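Local coordinates for lumazine-binding protein (PDB 3FKA) that is of unknown function but has the NTF2-like fold and belongs to a putative lumazine-binding family, so it may bind a small ligand, at the interface of chains A and B. Residues are numbered along the deposited sequence; one frame, centred on the assembly and turned at random. Chains: chain A/B, uncharacterized NTF-2 like protein.

Contact 1: the interface of chains A and B. Residues chain A 100-102, 114; chain B 85, 100, 102, 116.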
loop_
_atom_site.group_PDB
_atom_site.type_symbol
_atom_site.label_atom_id
_atom_site.label_comp_id
_atom_site.label_asym_id
_atom_site.label_seq_id
_atom_site.Cartn_x
_atom_site.Cartn_y
_atom_site.Cartn_z
ATOM N N PHE A 100 4.758 4.064 -10.351
ATOM C CA PHE A 100 5.195 3.503 -9.068
ATOM C C PHE A 100 6.619 4.018 -8.911
ATOM O O PHE A 100 7.478 3.719 -9.763
ATOM C CB PHE A 100 5.191 1.982 -8.963
ATOM C CG PHE A 100 3.817 1.324 -8.958
ATOM C CD1 PHE A 100 2.696 1.911 -8.389
ATOM C CD2 PHE A 100 3.718 0.002 -9.336
ATOM C CE1 PHE A 100 1.484 1.211 -8.319
ATOM C CE2 PHE A 100 2.531 -0.675 -9.258
ATOM C CZ PHE A 100 1.418 -0.070 -8.748
ATOM N N LEU A 101 6.867 4.753 -7.817
ATOM C CA LEU A 101 8.181 5.321 -7.534
ATOM C C LEU A 101 8.735 4.882 -6.188
ATOM O O LEU A 101 7.985 4.744 -5.217
ATOM C CB LEU A 101 8.143 6.853 -7.545
ATOM C CG LEU A 101 7.486 7.586 -8.717
ATOM C CD1 LEU A 101 5.967 7.624 -8.552
ATOM C CD2 LEU A 101 8.024 8.989 -8.805
ATOM N N THR A 102 10.048 4.626 -6.137
ATOM C CA THR A 102 10.722 4.251 -4.875
ATOM C C THR A 102 11.675 5.433 -4.652
ATOM O O THR A 102 12.278 5.963 -5.601
ATOM C CB THR A 102 11.397 2.879 -4.847
ATOM O OG1 THR A 102 12.260 2.784 -5.967
ATOM C CG2 THR A 102 10.335 1.749 -4.878
ATOM N N SER A 114 13.826 4.810 -8.477
ATOM C CA SER A 114 13.229 4.084 -9.582
ATOM C C SER A 114 11.815 4.522 -9.829
ATOM O O SER A 114 11.112 4.857 -8.892
ATOM C CB SER A 114 13.216 2.572 -9.247
ATOM O OG SER A 114 12.394 1.744 -10.093
HETATM N N MSE B 85 4.696 -3.170 -7.302
HETATM C CA MSE B 85 5.601 -2.662 -6.298
HETATM C C MSE B 85 5.303 -3.479 -5.042
HETATM O O MSE B 85 4.132 -3.647 -4.689
HETATM C CB MSE B 85 5.405 -1.176 -6.162
HETATM C CG MSE B 85 6.444 -0.537 -5.347
HETATM SE SE MSE B 85 6.243 1.394 -5.384
HETATM C CE MSE B 85 4.336 1.574 -4.956
ATOM N N PHE B 100 11.778 -2.409 -0.778
ATOM C CA PHE B 100 10.733 -1.897 -1.644
ATOM C C PHE B 100 11.221 -2.229 -3.054
ATOM O O PHE B 100 12.232 -1.670 -3.494
ATOM C CB PHE B 100 10.445 -0.417 -1.516
ATOM C CG PHE B 100 9.898 0.017 -0.186
ATOM C CD1 PHE B 100 9.135 -0.830 0.644
ATOM C CD2 PHE B 100 9.995 1.350 0.175
ATOM C CE1 PHE B 100 8.589 -0.358 1.793
ATOM C CE2 PHE B 100 9.427 1.812 1.311
ATOM C CZ PHE B 100 8.715 0.969 2.135
ATOM N N THR B 102 10.433 -2.662 -7.301
ATOM C CA THR B 102 9.617 -2.221 -8.445
ATOM C C THR B 102 9.805 -3.408 -9.399
ATOM O O THR B 102 10.935 -3.926 -9.531
ATOM C CB THR B 102 10.005 -0.879 -9.080
ATOM O OG1 THR B 102 11.407 -0.849 -9.363
ATOM C CG2 THR B 102 9.659 0.247 -8.125
ATOM N N VAL B 116 15.006 -0.955 -3.225
ATOM C CA VAL B 116 15.523 0.033 -2.257
ATOM C C VAL B 116 15.288 -0.663 -0.934
ATOM O O VAL B 116 14.332 -1.443 -0.804
ATOM C CB VAL B 116 14.917 1.459 -2.271
ATOM C CG1 VAL B 116 15.239 2.160 -3.594
ATOM C CG2 VAL B 116 13.430 1.445 -1.979
HETATM O O HOH W 1 13.201 0.192 -5.946
#
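A:Thr102 and B:Thr102, the same residue of the two copies, reach toward each other tip to tip, and their methyls meet with CG2 of A:Thr102 3.6 Å from CG2 of B:Thr102. OG1 of B:Thr102 hydrogen-bonds OG of A:Ser114 at 2.9 Å; which hydroxyl donates is not settled. A:Ser114 extends its OG anti to the backbone N (chi1 167°), toward that threonine. OG1 of A:Thr102 also meets a water at 2.8 Å, which links it to the carbonyl O of B:Phe100. CB of A:Thr102 lies 3.8 Å from CG2 of B:Val116, the two side chains running past each other in opposite directions. Next to this pair, the selenomethionine B:Met85 lies across A:Phe100: its SE is 3.8 Å from CB of A:Phe100, and its CE is 3.8 Å from ring atom CD1. A bend at chi3 (50°) turns that methyl back to the ring, while SE also comes near the carbonyl O of A:Leu101. In the fold, the patch joins strands 95-106 and 109-119 of chain A to strands 83-92, 95-106 and 109-119 of chain B, where the two sheets pack face to face about a two-fold axis.

Contact 2: the interface of chains A and B. Residues chain A 78, 83-85, 102; chain B 85-86, 100.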
loop_
_atom_site.group_PDB
_atom_site.type_symbol
_atom_site.label_atom_id
_atom_site.label_comp_id
_atom_site.label_asym_id
_atom_site.label_seq_id
_atom_site.Cartn_x
_atom_site.Cartn_y
_atom_site.Cartn_z
ATOM N N SER A 78 3.923 5.215 1.111
ATOM C CA SER A 78 4.384 4.277 2.151
ATOM C C SER A 78 5.796 4.649 2.541
ATOM O O SER A 78 6.589 4.983 1.656
ATOM C CB SER A 78 4.368 2.843 1.664
ATOM O OG SER A 78 3.067 2.431 1.301
ATOM N N ILE A 83 13.216 5.068 3.512
ATOM C CA ILE A 83 12.784 4.697 2.166
ATOM C C ILE A 83 11.263 4.879 2.030
ATOM O O ILE A 83 10.524 4.784 3.016
ATOM C CB ILE A 83 13.235 3.247 1.735
ATOM C CG1 ILE A 83 12.699 2.184 2.689
ATOM C CG2 ILE A 83 14.762 3.217 1.606
ATOM C CD1 ILE A 83 12.848 0.743 2.206
ATOM N N ALA A 84 10.821 5.146 0.804
ATOM C CA ALA A 84 9.403 5.334 0.504
ATOM C C ALA A 84 9.006 4.757 -0.840
ATOM O O ALA A 84 9.856 4.582 -1.716
ATOM C CB ALA A 84 9.042 6.819 0.554
HETATM N N MSE A 85 7.709 4.477 -0.967
HETATM C CA MSE A 85 7.049 3.975 -2.163
HETATM C C MSE A 85 5.885 4.884 -2.445
HETATM O O MSE A 85 5.156 5.234 -1.517
HETATM C CB MSE A 85 6.427 2.609 -1.945
HETATM C CG MSE A 85 7.317 1.525 -1.754
HETATM SE SE MSE A 85 6.285 -0.142 -1.806
HETATM C CE MSE A 85 5.491 -0.093 -0.103
ATOM N N THR A 102 10.048 4.626 -6.137
ATOM C CA THR A 102 10.722 4.251 -4.875
ATOM C C THR A 102 11.675 5.433 -4.652
ATOM O O THR A 102 12.278 5.963 -5.601
ATOM C CB THR A 102 11.397 2.879 -4.847
ATOM O OG1 THR A 102 12.260 2.784 -5.967
ATOM C CG2 THR A 102 10.335 1.749 -4.878
HETATM N N MSE B 85 4.696 -3.170 -7.302
HETATM C CA MSE B 85 5.601 -2.662 -6.298
HETATM C C MSE B 85 5.303 -3.479 -5.042
HETATM O O MSE B 85 4.132 -3.647 -4.689
HETATM C CB MSE B 85 5.405 -1.176 -6.162
HETATM C CG MSE B 85 6.444 -0.537 -5.347
HETATM SE SE MSE B 85 6.243 1.394 -5.384
HETATM C CE MSE B 85 4.336 1.574 -4.956
ATOM N N LEU B 86 6.354 -3.986 -4.408
ATOM C CA LEU B 86 6.245 -4.879 -3.259
ATOM C C LEU B 86 7.057 -4.426 -2.073
ATOM O O LEU B 86 8.158 -3.906 -2.243
ATOM C CB LEU B 86 6.811 -6.259 -3.630
ATOM C CG LEU B 86 6.286 -7.318 -4.638
ATOM C CD1 LEU B 86 5.216 -8.244 -4.037
ATOM C CD2 LEU B 86 5.833 -6.697 -5.978
ATOM N N PHE B 100 11.778 -2.409 -0.778
ATOM C CA PHE B 100 10.733 -1.897 -1.644
ATOM C C PHE B 100 11.221 -2.229 -3.054
ATOM O O PHE B 100 12.232 -1.670 -3.494
ATOM C CB PHE B 100 10.445 -0.417 -1.516
ATOM C CG PHE B 100 9.898 0.017 -0.186
ATOM C CD1 PHE B 100 9.135 -0.830 0.644
ATOM C CD2 PHE B 100 9.995 1.350 0.175
ATOM C CE1 PHE B 100 8.589 -0.358 1.793
ATOM C CE2 PHE B 100 9.427 1.812 1.311
ATOM C CZ PHE B 100 8.715 0.969 2.135
HETATM O O HOH W 2 13.201 0.192 -5.946
#
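Strand 83-92 of chain A runs with extended backbone through A:Ile83, A:Ala84 and A:Met85, passing along the ring of B:Phe100 so that residues on either side of A:Ala84 cover its opposite faces. Over one face comes CG of the selenomethionine A:Met85, 3.3 Å from ring atom CD2 of B:Phe100 and displaced toward the rim. Its chain then bends at chi3, bringing the terminal CE to 3.6 Å from CE1 of B:Phe100. A:Ile83 covers the other face with its longer branch: CD1 sits 3.6 Å from CD2 of B:Phe100, also off centre. At the edge, the backbone N of A:Ala84 lies in the ring plane, and its CA is 3.6 Å from CE2 of B:Phe100. Aliphatic groups on both faces should leave the phenyl little room to tilt. The two copies of selenomethionine 85 slide past each other in opposite directions, with SE of A:Met85 3.6 Å from CG of B:Met85. With CG beside the backbone N in A:Met85 (chi1 -68°) but anti to it in B:Met85 (chi1 -170°), the copies depart from exact symmetry, one laid against B:Phe100, the other against A:Phe100. This apolar centre lies between the sheets, strand 83-92 of chain A facing strands 83-92 and 95-106 of chain B.

Contact 3: the interface of chains A and B. Residues chain A 79-80, 83, 85; chain B 87, 98, 100, 118, 120.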
loop_
_atom_site.group_PDB
_atom_site.type_symbol
_atom_site.label_atom_id
_atom_site.label_comp_id
_atom_site.label_asym_id
_atom_site.label_seq_id
_atom_site.Cartn_x
_atom_site.Cartn_y
_atom_site.Cartn_z
ATOM N N VAL A 79 6.119 4.562 3.830
ATOM C CA VAL A 79 7.426 4.920 4.352
ATOM C C VAL A 79 7.909 3.920 5.397
ATOM O O VAL A 79 7.115 3.481 6.223
ATOM C CB VAL A 79 7.370 6.290 5.049
ATOM C CG1 VAL A 79 8.727 6.663 5.577
ATOM C CG2 VAL A 79 6.852 7.362 4.080
ATOM N N GLN A 80 9.173 3.492 5.277
ATOM C CA GLN A 80 9.829 2.627 6.248
ATOM C C GLN A 80 11.179 3.297 6.459
ATOM O O GLN A 80 12.025 3.276 5.578
ATOM C CB GLN A 80 9.962 1.187 5.772
ATOM C CG GLN A 80 8.652 0.403 5.745
ATOM C CD GLN A 80 8.104 0.115 7.134
ATOM O OE1 GLN A 80 8.832 -0.273 8.031
ATOM N NE2 GLN A 80 6.814 0.301 7.315
ATOM N N ILE A 83 13.216 5.068 3.512
ATOM C CA ILE A 83 12.784 4.697 2.166
ATOM C C ILE A 83 11.263 4.879 2.030
ATOM O O ILE A 83 10.524 4.784 3.016
ATOM C CB ILE A 83 13.235 3.247 1.735
ATOM C CG1 ILE A 83 12.699 2.184 2.689
ATOM C CG2 ILE A 83 14.762 3.217 1.606
ATOM C CD1 ILE A 83 12.848 0.743 2.206
HETATM N N MSE A 85 7.709 4.477 -0.967
HETATM C CA MSE A 85 7.049 3.975 -2.163
HETATM C C MSE A 85 5.885 4.884 -2.445
HETATM O O MSE A 85 5.156 5.234 -1.517
HETATM C CB MSE A 85 6.427 2.609 -1.945
HETATM C CG MSE A 85 7.317 1.525 -1.754
HETATM SE SE MSE A 85 6.285 -0.142 -1.806
HETATM C CE MSE A 85 5.491 -0.093 -0.103
ATOM N N HIS B 87 6.534 -4.661 -0.879
ATOM C CA HIS B 87 7.225 -4.376 0.388
ATOM C C HIS B 87 7.464 -5.772 0.968
ATOM O O HIS B 87 6.502 -6.484 1.300
ATOM C CB HIS B 87 6.454 -3.466 1.344
ATOM C CG HIS B 87 7.051 -3.353 2.715
ATOM N ND1 HIS B 87 6.326 -2.922 3.808
ATOM C CD2 HIS B 87 8.283 -3.665 3.182
ATOM C CE1 HIS B 87 7.106 -2.921 4.875
ATOM N NE2 HIS B 87 8.300 -3.368 4.522
ATOM N N ASP B 98 13.793 -4.003 5.245
ATOM C CA ASP B 98 12.554 -3.683 4.595
ATOM C C ASP B 98 13.043 -3.390 3.180
ATOM O O ASP B 98 13.912 -2.530 3.023
ATOM C CB ASP B 98 11.862 -2.461 5.137
ATOM C CG ASP B 98 11.213 -2.729 6.459
ATOM O OD1 ASP B 98 10.292 -3.572 6.523
ATOM O OD2 ASP B 98 11.619 -2.095 7.425
ATOM N N PHE B 100 11.778 -2.409 -0.778
ATOM C CA PHE B 100 10.733 -1.897 -1.644
ATOM C C PHE B 100 11.221 -2.229 -3.054
ATOM O O PHE B 100 12.232 -1.670 -3.494
ATOM C CB PHE B 100 10.445 -0.417 -1.516
ATOM C CG PHE B 100 9.898 0.017 -0.186
ATOM C CD1 PHE B 100 9.135 -0.830 0.644
ATOM C CD2 PHE B 100 9.995 1.350 0.175
ATOM C CE1 PHE B 100 8.589 -0.358 1.793
ATOM C CE2 PHE B 100 9.427 1.812 1.311
ATOM C CZ PHE B 100 8.715 0.969 2.135
ATOM N N ARG B 118 16.108 -0.559 3.643
ATOM C CA ARG B 118 16.599 0.093 4.849
ATOM C C ARG B 118 16.814 -1.037 5.848
ATOM O O ARG B 118 16.077 -2.023 5.847
ATOM C CB ARG B 118 15.710 1.228 5.372
ATOM C CG ARG B 118 14.376 0.894 6.008
ATOM C CD ARG B 118 14.459 0.322 7.452
ATOM N NE ARG B 118 13.130 0.086 8.003
ATOM C CZ ARG B 118 12.559 0.747 9.014
ATOM N NH1 ARG B 118 13.167 1.719 9.691
ATOM N NH2 ARG B 118 11.329 0.398 9.370
ATOM N N ARG B 120 16.750 -2.320 9.630
ATOM C CA ARG B 120 16.102 -1.975 10.894
ATOM C C ARG B 120 17.094 -1.997 12.028
ATOM O O ARG B 120 16.887 -1.265 12.999
ATOM C CB ARG B 120 14.983 -2.936 11.212
ATOM C CG ARG B 120 13.855 -2.805 10.277
ATOM C CD ARG B 120 12.784 -3.724 10.725
ATOM N NE ARG B 120 11.588 -3.562 9.926
ATOM C CZ ARG B 120 10.521 -4.341 10.019
ATOM N NH1 ARG B 120 10.464 -5.344 10.907
ATOM N NH2 ARG B 120 9.481 -4.100 9.229
ATOM O OXT ARG B 120 18.099 -2.718 11.986
#
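At the end of strand 72-80 of chain A, just before the turn into strand 83-92, A:Gln80 meets a charged cluster on the sheet of chain B. OE1 of A:Gln80, the amide oxygen, receives a weak hydrogen bond from NH2 of B:Arg118 at 2.9 Å, with the amide and guanidinium planes 66° apart. B:Asp98 lies at that guanidinium's edge and holds it in place; its OD2 is also 3.4 Å from OE1 of A:Gln80, a contact of two oxygens, not a bond. Carboxylate oxygen OD2 of B:Asp98 accepts NE of B:Arg118 at 2.7 Å through the anti lone pair, and NE of B:Arg120 at 2.9 Å from the syn side, out of the carboxylate plane. OD1 of B:Asp98 is met from above that plane by NE2 of B:His87 at 2.8 Å, nearly straight at the hydrogen. An alanine in place of B:Asp98 would probably leave both salt-bridged arginines without counter-charge and B:His87 without its acceptor, freeing B:Arg118 to swing from A:Gln80. With CG beside the backbone N (chi1 -72°), A:Gln80 sets CG 3.7 Å from CZ of B:Phe100 and 3.8 Å from CE1 of B:His87; the bend at chi2 (-69°) then directs the amide toward B:Arg118. The backbone carbonyl carbon of A:Gln80 covers one guanidinium face of B:Arg118. The site adds a polar margin to the apolar chain contact, a network held within chain B receiving one glutamine from chain A, and probably helps align the two sheets.

The three contacts form a continuous strip across one two-fold symmetric interface. By C-alpha centres, contacts 1 and 2 are about 5 Å apart, contacts 2 and 3 about 6 Å, and contacts 1 and 3 about 10 Å. B:Phe100 belongs to all three; A:Thr102 and B:Met85 tie contact 1 to contact 2, A:Ile83 and A:Met85 tie contact 2 to contact 3. Contacts 1 and 3 add direct hydrogen bonds to the mainly apolar packing. Exchanging the chains gives each contact its twin; the paired Thr102 residues lie near the axis. Among four deposited copies, this pairing could be a biological dimer, though the structure alone does not show that.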